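Local coordinates for protein glycosyl transferase (Staphylococcus aureus, PDB 5U02) that belongs to the glycosyl transferases and is modelled here as a helical linker domain followed by beta-rich C-terminal domains, at residues S1-A13 with Q57-V69. Residues are numbered along the deposited sequence; the frame is centred on the assembly and turned at random.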
ATOM      1  N   SER A   1      31.057  23.856  34.682  1.00 97.59           N
ATOM      2  CA  SER A   1      30.317  23.150  35.723  1.00101.14           C
ATOM      3  C   SER A   1      28.867  23.638  35.799  1.00102.10           C
ATOM      4  O   SER A   1      28.592  24.814  35.552  1.00100.18           O
ATOM      5  CB  SER A   1      31.021  23.313  37.070  1.00104.10           C
ATOM      6  OG  SER A   1      31.380  24.663  37.287  1.00106.14           O
ATOM      7  N   PRO A   2      27.942  22.724  36.146  1.00105.46           N
ATOM      8  CA  PRO A   2      26.506  22.995  35.966  1.00105.36           C
ATOM      9  C   PRO A   2      25.984  24.249  36.652  1.00105.16           C
ATOM     10  O   PRO A   2      25.516  25.168  35.972  1.00103.85           O
ATOM     11  CB  PRO A   2      25.847  21.737  36.548  1.00107.06           C
ATOM     12  CG  PRO A   2      26.865  20.670  36.358  1.00107.07           C
ATOM     13  CD  PRO A   2      28.187  21.341  36.592  1.00107.08           C
ATOM     14  N   GLU A   3      26.033  24.304  37.985  1.00106.28           N
ATOM     15  CA  GLU A   3      25.405  25.427  38.669  1.00106.54           C
ATOM     16  C   GLU A   3      26.176  26.724  38.515  1.00104.93           C
ATOM     17  O   GLU A   3      25.611  27.782  38.786  1.00105.33           O
ATOM     18  CB  GLU A   3      25.195  25.135  40.156  1.00109.80           C
ATOM     19  CG  GLU A   3      26.425  24.699  40.913  1.00111.81           C
ATOM     20  CD  GLU A   3      26.658  23.211  40.804  1.00110.81           C
ATOM     21  OE1 GLU A   3      27.431  22.795  39.916  1.00109.77           O
ATOM     22  OE2 GLU A   3      26.052  22.457  41.595  1.00110.70           O
ATOM     23  N   ASP A   4      27.446  26.679  38.107  1.00103.30           N
ATOM     24  CA  ASP A   4      28.105  27.912  37.694  1.00102.82           C
ATOM     25  C   ASP A   4      27.516  28.420  36.384  1.00 98.76           C
ATOM     26  O   ASP A   4      27.403  29.633  36.174  1.00 99.20           O
ATOM     27  CB  ASP A   4      29.613  27.691  37.561  1.00105.40           C
ATOM     28  CG  ASP A   4      30.193  26.917  38.727  1.00109.08           C
ATOM     29  OD1 ASP A   4      29.904  25.706  38.842  1.00109.41           O
ATOM     30  OD2 ASP A   4      30.956  27.511  39.516  1.00111.18           O
ATOM     31  N   PHE A   5      27.107  27.502  35.505  1.00 94.63           N
ATOM     32  CA  PHE A   5      26.519  27.873  34.220  1.00 93.15           C
ATOM     33  C   PHE A   5      25.085  28.365  34.385  1.00 91.65           C
ATOM     34  O   PHE A   5      24.745  29.481  33.982  1.00 91.85           O
ATOM     35  CB  PHE A   5      26.570  26.677  33.258  1.00 93.11           C
ATOM     36  CG  PHE A   5      25.833  26.902  31.961  1.00 93.29           C
ATOM     37  CD1 PHE A   5      24.949  25.952  31.470  1.00 92.02           C
ATOM     38  CD2 PHE A   5      26.033  28.063  31.233  1.00 95.42           C
ATOM     39  CE1 PHE A   5      24.281  26.162  30.277  1.00 91.81           C
ATOM     40  CE2 PHE A   5      25.369  28.283  30.041  1.00 94.95           C
ATOM     41  CZ  PHE A   5      24.492  27.333  29.562  1.00 92.92           C
ATOM     42  N   TYR A   6      24.217  27.525  34.946  1.00 90.12           N
ATOM     43  CA  TYR A   6      22.808  27.875  35.080  1.00 90.11           C
ATOM     44  C   TYR A   6      22.589  28.993  36.084  1.00 93.51           C
ATOM     45  O   TYR A   6      21.534  29.639  36.056  1.00 93.08           O
ATOM     46  CB  TYR A   6      21.997  26.638  35.478  1.00 88.78           C
ATOM     47  CG  TYR A   6      21.970  25.580  34.404  1.00 88.22           C
ATOM     48  CD1 TYR A   6      21.419  25.854  33.159  1.00 88.27           C
ATOM     49  CD2 TYR A   6      22.472  24.306  34.635  1.00 87.14           C
ATOM     50  CE1 TYR A   6      21.379  24.896  32.170  1.00 86.32           C
ATOM     51  CE2 TYR A   6      22.433  23.333  33.649  1.00 87.09           C
ATOM     52  CZ  TYR A   6      21.882  23.637  32.419  1.00 86.13           C
ATOM     53  OH  TYR A   6      21.837  22.681  31.430  1.00 84.66           O
ATOM     54  N   GLU A   7      23.554  29.211  36.979  1.00 95.79           N
ATOM     55  CA  GLU A   7      23.612  30.455  37.737  1.00 97.12           C
ATOM     56  C   GLU A   7      23.502  31.666  36.824  1.00 93.92           C
ATOM     57  O   GLU A   7      22.703  32.578  37.066  1.00 93.21           O
ATOM     58  CB  GLU A   7      24.924  30.524  38.511  1.00101.21           C
ATOM     59  CG  GLU A   7      25.216  31.871  39.118  1.00105.05           C
ATOM     60  CD  GLU A   7      24.209  32.247  40.210  1.00109.80           C
ATOM     61  OE1 GLU A   7      24.081  31.461  41.163  1.00112.55           O
ATOM     62  OE2 GLU A   7      23.609  33.326  40.084  1.00110.36           O
ATOM     63  N   VAL A   8      24.332  31.692  35.779  1.00 91.98           N
ATOM     64  CA  VAL A   8      24.404  32.814  34.848  1.00 91.46           C
ATOM     65  C   VAL A   8      23.098  32.978  34.084  1.00 91.12           C
ATOM     66  O   VAL A   8      22.541  34.082  34.005  1.00 92.20           O
ATOM     67  CB  VAL A   8      25.603  32.600  33.904  1.00 89.02           C
ATOM     68  CG1 VAL A   8      25.631  33.613  32.759  1.00 86.49           C
ATOM     69  CG2 VAL A   8      26.888  32.658  34.715  1.00 90.42           C
ATOM     70  N   MET A   9      22.587  31.886  33.515  1.00 89.97           N
ATOM     71  CA  MET A   9      21.360  31.968  32.731  1.00 89.08           C
ATOM     72  C   MET A   9      20.186  32.410  33.585  1.00 90.31           C
ATOM     73  O   MET A   9      19.233  33.013  33.077  1.00 90.46           O
ATOM     74  CB  MET A   9      21.072  30.619  32.084  1.00 87.53           C
ATOM     75  CG  MET A   9      22.314  29.959  31.569  1.00 87.40           C
ATOM     76  SD  MET A   9      22.801  30.662  29.985  1.00 87.64           S
ATOM     77  CE  MET A   9      21.293  30.587  29.029  1.00 85.92           C
ATOM     78  N   ARG A  10      20.218  32.082  34.879  1.00 90.61           N
ATOM     79  CA  ARG A  10      19.197  32.588  35.790  1.00 90.47           C
ATOM     80  C   ARG A  10      19.240  34.105  35.838  1.00 89.59           C
ATOM     81  O   ARG A  10      18.215  34.770  35.651  1.00 90.19           O
ATOM     82  CB  ARG A  10      19.361  32.007  37.204  1.00 92.66           C
ATOM     83  CG  ARG A  10      18.199  32.404  38.125  1.00 94.84           C
ATOM     84  CD  ARG A  10      18.443  32.177  39.620  1.00 97.42           C
ATOM     85  NE  ARG A  10      19.735  32.607  40.124  1.00100.06           N
ATOM     86  CZ  ARG A  10      20.330  32.054  41.176  1.00102.84           C
ATOM     87  NH1 ARG A  10      19.765  31.014  41.787  1.00105.29           N
ATOM     88  NH2 ARG A  10      21.507  32.517  41.601  1.00103.00           N
ATOM     89  N   LEU A  11      20.431  34.676  36.052  1.00 88.15           N
ATOM     90  CA  LEU A  11      20.525  36.124  36.182  1.00 89.84           C
ATOM     91  C   LEU A  11      20.176  36.829  34.877  1.00 90.31           C
ATOM     92  O   LEU A  11      19.553  37.896  34.906  1.00 92.67           O
ATOM     93  CB  LEU A  11      21.919  36.519  36.675  1.00 90.57           C
ATOM     94  CG  LEU A  11      21.986  37.753  37.568  1.00 93.34           C
ATOM     95  CD1 LEU A  11      23.218  37.779  38.360  1.00 94.19           C
ATOM     96  CD2 LEU A  11      21.860  39.019  36.814  1.00 94.80           C
ATOM     97  N   ILE A  12      20.534  36.244  33.729  1.00 88.20           N
ATOM     98  CA  ILE A  12      20.117  36.824  32.454  1.00 87.55           C
ATOM     99  C   ILE A  12      18.598  36.846  32.357  1.00 87.98           C
ATOM    100  O   ILE A  12      18.004  37.843  31.932  1.00 87.86           O
ATOM    101  CB  ILE A  12      20.737  36.061  31.271  1.00 86.10           C
ATOM    102  CG1 ILE A  12      22.240  35.909  31.456  1.00 86.08           C
ATOM    103  CG2 ILE A  12      20.432  36.791  29.961  1.00 86.09           C
ATOM    104  CD1 ILE A  12      22.922  35.288  30.264  1.00 84.46           C
ATOM    105  N   ALA A  13      17.947  35.747  32.746  1.00 87.85           N
ATOM    106  CA  ALA A  13      16.490  35.740  32.806  1.00 90.08           C
ATOM    107  C   ALA A  13      15.968  36.810  33.761  1.00 92.90           C
ATOM    108  O   ALA A  13      14.905  37.394  33.527  1.00 92.29           O
ATOM    109  CB  ALA A  13      15.993  34.356  33.222  1.00 90.74           C
ATOM    110  N   GLN A  57      23.293  16.092  39.380  1.00102.20           N
ATOM    111  CA  GLN A  57      23.968  17.376  39.551  1.00107.76           C
ATOM    112  C   GLN A  57      23.508  18.413  38.531  1.00105.19           C
ATOM    113  O   GLN A  57      23.644  19.617  38.778  1.00106.52           O
ATOM    114  CB  GLN A  57      25.486  17.185  39.452  1.00112.16           C
ATOM    115  CG  GLN A  57      26.309  18.413  39.818  1.00115.41           C
ATOM    116  CD  GLN A  57      27.764  18.297  39.401  1.00116.89           C
ATOM    117  OE1 GLN A  57      28.170  17.316  38.778  1.00116.59           O
ATOM    118  NE2 GLN A  57      28.558  19.306  39.743  1.00117.68           N
ATOM    119  N   TRP A  58      22.963  17.976  37.397  1.00101.05           N
ATOM    120  CA  TRP A  58      22.534  18.911  36.362  1.00 94.96           C
ATOM    121  C   TRP A  58      21.151  19.482  36.645  1.00 90.16           C
ATOM    122  O   TRP A  58      20.916  20.678  36.436  1.00 88.71           O
ATOM    123  CB  TRP A  58      22.538  18.213  35.004  1.00 92.56           C
ATOM    124  CG  TRP A  58      23.862  18.209  34.325  1.00 92.87           C
ATOM    125  CD1 TRP A  58      25.003  17.597  34.752  1.00 94.69           C
ATOM    126  CD2 TRP A  58      24.180  18.834  33.080  1.00 91.76           C
ATOM    127  NE1 TRP A  58      26.019  17.811  33.850  1.00 94.24           N
ATOM    128  CE2 TRP A  58      25.538  18.567  32.815  1.00 92.69           C
ATOM    129  CE3 TRP A  58      23.450  19.596  32.164  1.00 89.69           C
ATOM    130  CZ2 TRP A  58      26.179  19.036  31.673  1.00 92.02           C
ATOM    131  CZ3 TRP A  58      24.088  20.059  31.032  1.00 88.96           C
ATOM    132  CH2 TRP A  58      25.436  19.775  30.796  1.00 89.83           C
ATOM    133  N   ILE A  59      20.225  18.646  37.117  1.00 88.21           N
ATOM    134  CA  ILE A  59      18.834  19.062  37.205  1.00 88.27           C
ATOM    135  C   ILE A  59      18.600  20.038  38.353  1.00 94.26           C
ATOM    136  O   ILE A  59      17.638  20.811  38.308  1.00 93.04           O
ATOM    137  CB  ILE A  59      17.929  17.816  37.305  1.00 85.63           C
ATOM    138  CG1 ILE A  59      16.452  18.190  37.141  1.00 84.22           C
ATOM    139  CG2 ILE A  59      18.174  17.067  38.609  1.00 86.19           C
ATOM    140  CD1 ILE A  59      16.086  18.661  35.754  1.00 80.38           C
ATOM    141  N   ASN A  60      19.463  20.047  39.376  1.00100.64           N
ATOM    142  CA  ASN A  60      19.301  21.022  40.452  1.00105.47           C
ATOM    143  C   ASN A  60      19.485  22.440  39.923  1.00104.38           C
ATOM    144  O   ASN A  60      18.637  23.313  40.143  1.00107.15           O
ATOM    145  CB  ASN A  60      20.295  20.776  41.594  1.00111.51           C
ATOM    146  CG  ASN A  60      20.711  19.376  41.735  1.00115.11           C
ATOM    147  OD1 ASN A  60      21.764  19.037  41.328  1.00115.30           O
ATOM    148  ND2 ASN A  60      19.905  18.563  42.328  1.00117.74           N
ATOM    149  N   ALA A  61      20.604  22.686  39.232  1.00 99.67           N
ATOM    150  CA  ALA A  61      20.894  24.020  38.713  1.00 94.88           C
ATOM    151  C   ALA A  61      19.895  24.433  37.645  1.00 88.51           C
ATOM    152  O   ALA A  61      19.431  25.580  37.632  1.00 86.79           O
ATOM    153  CB  ALA A  61      22.308  24.061  38.152  1.00 95.28           C
ATOM    154  N   LEU A  62      19.587  23.527  36.714  1.00 86.11           N
ATOM    155  CA  LEU A  62      18.503  23.766  35.767  1.00 82.01           C
ATOM    156  C   LEU A  62      17.208  24.089  36.500  1.00 84.68           C
ATOM    157  O   LEU A  62      16.460  24.986  36.095  1.00 84.23           O
ATOM    158  CB  LEU A  62      18.327  22.543  34.867  1.00 76.62           C
ATOM    159  CG  LEU A  62      17.487  22.695  33.599  1.00 72.92           C
ATOM    160  CD1 LEU A  62      18.251  23.476  32.548  1.00 71.34           C
ATOM    161  CD2 LEU A  62      17.080  21.332  33.062  1.00 70.48           C
ATOM    162  N   GLY A  63      16.941  23.380  37.599  1.00 86.78           N
ATOM    163  CA  GLY A  63      15.731  23.637  38.362  1.00 89.99           C
ATOM    164  C   GLY A  63      15.673  25.045  38.919  1.00 94.58           C
ATOM    165  O   GLY A  63      14.687  25.760  38.729  1.00 94.20           O
ATOM    166  N   ASP A  64      16.734  25.464  39.619  1.00100.17           N
ATOM    167  CA  ASP A  64      16.767  26.816  40.171  1.00103.73           C
ATOM    168  C   ASP A  64      16.736  27.867  39.068  1.00 99.02           C
ATOM    169  O   ASP A  64      16.142  28.936  39.246  1.00101.03           O
ATOM    170  CB  ASP A  64      18.009  26.996  41.048  1.00109.52           C
ATOM    171  CG  ASP A  64      17.862  28.133  42.049  1.00116.64           C
ATOM    172  OD1 ASP A  64      18.670  28.195  43.000  1.00120.68           O
ATOM    173  OD2 ASP A  64      16.936  28.957  41.894  1.00118.10           O
ATOM    174  N   PHE A  65      17.360  27.579  37.925  1.00 92.31           N
ATOM    175  CA  PHE A  65      17.298  28.496  36.792  1.00 87.62           C
ATOM    176  C   PHE A  65      15.890  28.548  36.206  1.00 83.62           C
ATOM    177  O   PHE A  65      15.324  29.631  36.020  1.00 83.98           O
ATOM    178  CB  PHE A  65      18.336  28.087  35.743  1.00 86.39           C
ATOM    179  CG  PHE A  65      18.013  28.530  34.339  1.00 85.00           C
ATOM    180  CD1 PHE A  65      17.911  27.598  33.319  1.00 81.59           C
ATOM    181  CD2 PHE A  65      17.828  29.870  34.034  1.00 85.06           C
ATOM    182  CE1 PHE A  65      17.624  27.991  32.025  1.00 77.11           C
ATOM    183  CE2 PHE A  65      17.535  30.267  32.740  1.00 80.64           C
ATOM    184  CZ  PHE A  65      17.434  29.325  31.736  1.00 76.48           C
ATOM    185  N   ILE A  66      15.300  27.384  35.918  1.00 79.83           N
ATOM    186  CA  ILE A  66      13.937  27.358  35.396  1.00 79.52           C
ATOM    187  C   ILE A  66      12.927  27.806  36.451  1.00 79.47           C
ATOM    188  O   ILE A  66      11.821  28.237  36.106  1.00 75.05           O
ATOM    189  CB  ILE A  66      13.617  25.952  34.843  1.00 81.21           C
ATOM    190  CG1 ILE A  66      14.580  25.597  33.708  1.00 79.99           C
ATOM    191  CG2 ILE A  66      12.191  25.864  34.314  1.00 81.22           C
ATOM    192  CD1 ILE A  66      14.455  26.490  32.495  1.00 77.86           C
ATOM    193  N   GLN A  67      13.283  27.743  37.737  1.00 84.05           N
ATOM    194  CA  GLN A  67      12.409  28.304  38.764  1.00 90.48           C
ATOM    195  C   GLN A  67      12.275  29.816  38.621  1.00 92.18           C
ATOM    196  O   GLN A  67      11.264  30.391  39.038  1.00 94.14           O
ATOM    197  CB  GLN A  67      12.932  27.954  40.159  1.00 93.80           C
ATOM    198  CG  GLN A  67      12.308  26.709  40.767  1.00 95.23           C
ATOM    199  CD  GLN A  67      13.177  26.082  41.841  1.00 97.08           C
ATOM    200  OE1 GLN A  67      14.091  26.718  42.366  1.00 99.04           O
ATOM    201  NE2 GLN A  67      12.892  24.828  42.173  1.00 95.39           N
ATOM    202  N   ALA A  68      13.278  30.471  38.031  1.00 90.18           N
ATOM    203  CA  ALA A  68      13.276  31.926  37.936  1.00 89.23           C
ATOM    204  C   ALA A  68      12.335  32.447  36.859  1.00 87.64           C
ATOM    205  O   ALA A  68      11.887  33.594  36.953  1.00 89.48           O
ATOM    206  CB  ALA A  68      14.691  32.437  37.669  1.00 88.07           C
ATOM    207  N   VAL A  69      12.033  31.648  35.841  1.00 85.60           N
ATOM    208  CA  VAL A  69      11.148  32.097  34.770  1.00 85.37           C
ATOM    209  C   VAL A  69       9.711  31.768  35.158  1.00 89.31           C
ATOM    210  O   VAL A  69       9.439  30.670  35.663  1.00 87.24           O
ATOM    211  CB  VAL A  69      11.530  31.474  33.418  1.00 82.43           C
ATOM    212  CG1 VAL A  69      12.750  32.172  32.848  1.00 81.35           C
ATOM    213  CG2 VAL A  69      11.806  29.995  33.564  1.00 82.46           C
TER
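Tyr6 packs its ring against Leu62 and Ala61 and fits as a knob into the hole formed by Trp58, Ala61, Leu62 and Phe65. The motif is a nearly parallel helix pair in the TarS linker domain: the axes of 2-13 and 57-68 approach to 8.4 Å and lie 13° apart. With chi1 at -66°, Tyr6 CG lies opposite its own carbonyl carbon, which directs the ring toward helix 57-68. Leu62 CA lies over one face, toward its rim, and Phe5 CD1 covers the opposite face. Ala61 CB meets the ring edge, 3.5 Å from Tyr6 CD2. The hydroxyl passes close to the Trp58 ring and is hydrogen-bonded to Thr43 OG1, in the loop after helix 23-40.

At the N-terminal end, Pro2 CG rests over the five-membered ring of Trp58 in a CH-pi contact. The small Ala61 side chain allows the backbones to come close here, with Glu3 CA and Ala61 CA 4.7 Å apart. Nearly two turns on from Glu3, Met9 CB makes a second CH-pi contact, over the Phe65 face, 3.9 Å from the ring centroid. Beyond it, Met9 bends away toward Phe33 and His37 of helix 23-40. Ala13 CB touches the edge of Phe65 and packs on Val69 CG1.

Arg10 packs its CG against Ala68 CB at the side of the pair. Its guanidinium forms salt bridges to Glu7 through NH2, where the hydrogen bond is bent and weak, and to Asp64 through NH1. Asp64 OD1 lies in the guanidinium plane, 3.3 Å from Arg10 NH1, but the carboxylate is turned 74° from that plane.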